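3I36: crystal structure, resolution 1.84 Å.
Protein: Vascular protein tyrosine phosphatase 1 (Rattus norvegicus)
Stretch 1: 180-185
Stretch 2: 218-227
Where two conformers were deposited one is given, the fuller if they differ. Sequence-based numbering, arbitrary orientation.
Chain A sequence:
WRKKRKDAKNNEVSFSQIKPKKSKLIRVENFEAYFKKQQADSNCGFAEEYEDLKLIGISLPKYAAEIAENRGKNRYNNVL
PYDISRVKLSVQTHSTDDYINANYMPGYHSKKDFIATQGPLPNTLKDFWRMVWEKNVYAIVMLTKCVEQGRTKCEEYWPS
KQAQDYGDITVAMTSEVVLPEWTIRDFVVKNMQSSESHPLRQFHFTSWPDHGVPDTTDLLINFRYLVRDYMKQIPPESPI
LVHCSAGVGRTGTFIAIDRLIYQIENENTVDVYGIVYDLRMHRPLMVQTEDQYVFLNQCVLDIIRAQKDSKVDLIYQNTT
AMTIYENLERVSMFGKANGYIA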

# COMPACT_ATOMS: atom_id res chain seq x y z
N PRO A 180 -12.64 12.35 11.27
CA PRO A 180 -11.37 12.42 12.01
C PRO A 180 -10.44 11.28 11.61
O PRO A 180 -9.23 11.47 11.53
N GLU A 181 -11.02 10.12 11.33
CA GLU A 181 -10.26 8.90 11.09
C GLU A 181 -9.64 8.87 9.70
O GLU A 181 -8.53 8.39 9.52
N TRP A 182 -10.40 9.35 8.73
CA TRP A 182 -9.93 9.38 7.36
C TRP A 182 -10.74 10.34 6.51
O TRP A 182 -11.86 10.74 6.86
N THR A 183 -10.14 10.71 5.39
CA THR A 183 -10.78 11.58 4.44
C THR A 183 -10.87 10.82 3.14
O THR A 183 -9.94 10.13 2.75
N ILE A 184 -12.01 10.94 2.49
CA ILE A 184 -12.20 10.28 1.22
C ILE A 184 -12.40 11.36 0.19
O ILE A 184 -13.23 12.27 0.36
N ARG A 185 -11.62 11.28 -0.88
CA ARG A 185 -11.68 12.29 -1.92
C ARG A 185 -11.97 11.61 -3.23
O ARG A 185 -11.39 10.58 -3.55
N ASP A 218 -9.91 -1.98 14.51
CA ASP A 218 -11.21 -1.87 13.87
C ASP A 218 -11.27 -0.74 12.84
O ASP A 218 -11.87 -0.92 11.78
N LEU A 219 -10.65 0.39 13.13
CA LEU A 219 -10.75 1.53 12.23
C LEU A 219 -10.05 1.23 10.92
O LEU A 219 -10.59 1.50 9.84
N LEU A 220 -8.83 0.69 11.00
CA LEU A 220 -8.12 0.38 9.78
C LEU A 220 -8.86 -0.71 9.01
O LEU A 220 -8.92 -0.69 7.78
N ILE A 221 -9.43 -1.66 9.74
CA ILE A 221 -10.18 -2.73 9.09
C ILE A 221 -11.45 -2.19 8.43
O ILE A 221 -11.76 -2.55 7.30
N ASN A 222 -12.17 -1.31 9.13
CA ASN A 222 -13.34 -0.66 8.55
C ASN A 222 -12.96 0.18 7.33
O ASN A 222 -13.70 0.24 6.35
N PHE A 223 -11.81 0.84 7.42
CA PHE A 223 -11.29 1.64 6.32
C PHE A 223 -11.01 0.71 5.13
O PHE A 223 -11.39 1.02 4.00
N ARG A 224 -10.36 -0.42 5.39
CA ARG A 224 -10.17 -1.41 4.34
C ARG A 224 -11.50 -1.82 3.72
O ARG A 224 -11.62 -1.93 2.50
N TYR A 225 -12.49 -2.10 4.56
CA TYR A 225 -13.81 -2.45 4.03
C TYR A 225 -14.36 -1.35 3.12
O TYR A 225 -14.96 -1.65 2.10
N LEU A 226 -14.13 -0.10 3.48
CA LEU A 226 -14.60 1.00 2.63
C LEU A 226 -13.93 0.95 1.27
O LEU A 226 -14.58 1.08 0.23
N VAL A 227 -12.61 0.75 1.28
CA VAL A 227 -11.87 0.65 0.04
C VAL A 227 -12.44 -0.48 -0.79
O VAL A 227 -12.70 -0.34 -1.99

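Which side chain fills the gap between strand and helix? Their axes run nearly parallel, 10° apart, and come no closer than 11.2 Å; Trp182 spans much of that space, its CA-to-CB bond directed toward the helix with chi1 p (52°) and chi2 75°.

How do the two aromatic rings meet? The CA-to-CB bond of Phe223 (chi1 t) runs sideways, and its CD1 lies over one face of the indole, 3.6 Å from Trp182 CD2. The planes are oblique, at 53°. Phe223 CB also makes a CH-pi contact, 4.0 Å from the centroid of the indole's six-membered ring.

What do the aliphatic side chains add? Leu219 and Leu226, both m,t, have their CA-to-CB bonds directed toward the first stretch. Leu226 CD1 sits 3.5 Å from Trp182 CZ2 and 4.1 Å from CD1 of Ile184, itself m,t. Leu219 CB lies 4.1 Å from Trp182 CZ3, while Leu219 CD2 meets Glu181 CG at 3.8 Å, a contact through the methylene part of the glutamate.

Does any polar bond join the stretches? None does. Trp182 CZ3 approaches Leu219 O at 3.2 Å, a close contact from a ring carbon and not a hydrogen bond; within the helix, Leu219 O accepts one from Phe223 N at 2.8 Å. Asn222, chi1 m, contributes its CB, 4.2 Å from Trp182 CH2.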

# COMPACT_ATOMS: atom_id res chain seq x y z
CB PRO A 180 -11.81 12.27 13.47
CG PRO A 180 -13.24 12.77 13.49
CD PRO A 180 -13.81 12.33 12.16
CB GLU A 181 -11.16 7.67 11.28
CG GLU A 181 -11.64 7.47 12.71
CD GLU A 181 -12.71 8.47 13.12
OE1 GLU A 181 -13.39 9.03 12.23
OE2 GLU A 181 -12.88 8.69 14.34
CB TRP A 182 -9.99 7.99 6.72
CG TRP A 182 -11.32 7.31 6.84
CD1 TRP A 182 -12.47 7.59 6.14
CD2 TRP A 182 -11.64 6.22 7.71
NE1 TRP A 182 -13.48 6.74 6.52
CE2 TRP A 182 -12.99 5.89 7.48
CE3 TRP A 182 -10.91 5.49 8.65
CZ2 TRP A 182 -13.63 4.85 8.16
CZ3 TRP A 182 -11.55 4.46 9.33
CH2 TRP A 182 -12.90 4.15 9.08
CB THR A 183 -9.95 12.84 4.24
OG1 THR A 183 -9.97 13.59 5.46
CG2 THR A 183 -10.50 13.69 3.08
CB ILE A 184 -13.38 9.31 1.27
CG1 ILE A 184 -13.09 8.20 2.29
CG2 ILE A 184 -13.64 8.72 -0.11
CD1 ILE A 184 -14.26 7.29 2.57
CB ARG A 185 -10.36 13.05 -1.99
CG ARG A 185 -9.93 13.61 -0.64
CD ARG A 185 -8.76 14.58 -0.79
NE ARG A 185 -8.39 15.11 0.51
CZ ARG A 185 -7.51 14.54 1.32
NH1 ARG A 185 -6.88 13.43 0.95
NH2 ARG A 185 -7.24 15.09 2.50
CB ASP A 218 -12.35 -1.73 14.91
CG ASP A 218 -12.06 -0.69 15.96
OD1 ASP A 218 -11.07 0.06 15.82
OD2 ASP A 218 -12.83 -0.63 16.95
CB LEU A 219 -10.19 2.79 12.87
CG LEU A 219 -11.12 3.32 13.97
CD1 LEU A 219 -10.44 4.41 14.78
CD2 LEU A 219 -12.40 3.83 13.34
CB LEU A 220 -6.70 -0.05 10.08
CG LEU A 220 -5.79 -0.22 8.86
CD1 LEU A 220 -5.65 1.09 8.11
CD2 LEU A 220 -4.45 -0.72 9.31
CB ILE A 221 -10.52 -3.86 10.07
CG1 ILE A 221 -9.25 -4.64 10.43
CG2 ILE A 221 -11.59 -4.78 9.49
CD1 ILE A 221 -9.36 -5.47 11.71
CB ASN A 222 -14.04 0.19 9.60
CG ASN A 222 -14.65 -0.64 10.71
OD1 ASN A 222 -14.93 -1.82 10.53
ND2 ASN A 222 -14.86 -0.01 11.86
CB PHE A 223 -10.02 2.33 6.79
CG PHE A 223 -9.28 3.06 5.73
CD1 PHE A 223 -9.65 4.34 5.36
CD2 PHE A 223 -8.16 2.50 5.15
CE1 PHE A 223 -8.92 5.04 4.42
CE2 PHE A 223 -7.43 3.19 4.20
CZ PHE A 223 -7.81 4.47 3.84
CB ARG A 224 -9.43 -2.67 4.81
CG ARG A 224 -8.90 -3.43 3.59
CD ARG A 224 -9.21 -4.94 3.45
NE ARG A 224 -10.59 -5.32 3.64
CZ ARG A 224 -11.19 -6.38 3.11
NH1 ARG A 224 -10.59 -7.20 2.25
NH2 ARG A 224 -12.45 -6.63 3.43
CB TYR A 225 -14.80 -2.80 5.15
CG TYR A 225 -14.61 -4.20 5.68
CD1 TYR A 225 -14.90 -5.31 4.90
CD2 TYR A 225 -14.12 -4.41 6.96
CE1 TYR A 225 -14.72 -6.59 5.38
CE2 TYR A 225 -13.95 -5.69 7.46
CZ TYR A 225 -14.24 -6.77 6.66
OH TYR A 225 -14.05 -8.04 7.15
CB LEU A 226 -14.33 2.35 3.30
CG LEU A 226 -15.17 2.68 4.53
CD1 LEU A 226 -14.89 4.09 5.02
CD2 LEU A 226 -16.67 2.49 4.23
CB VAL A 227 -10.38 0.38 0.31
CG1 VAL A 227 -9.61 0.17 -1.00
CG2 VAL A 227 -9.78 1.52 1.11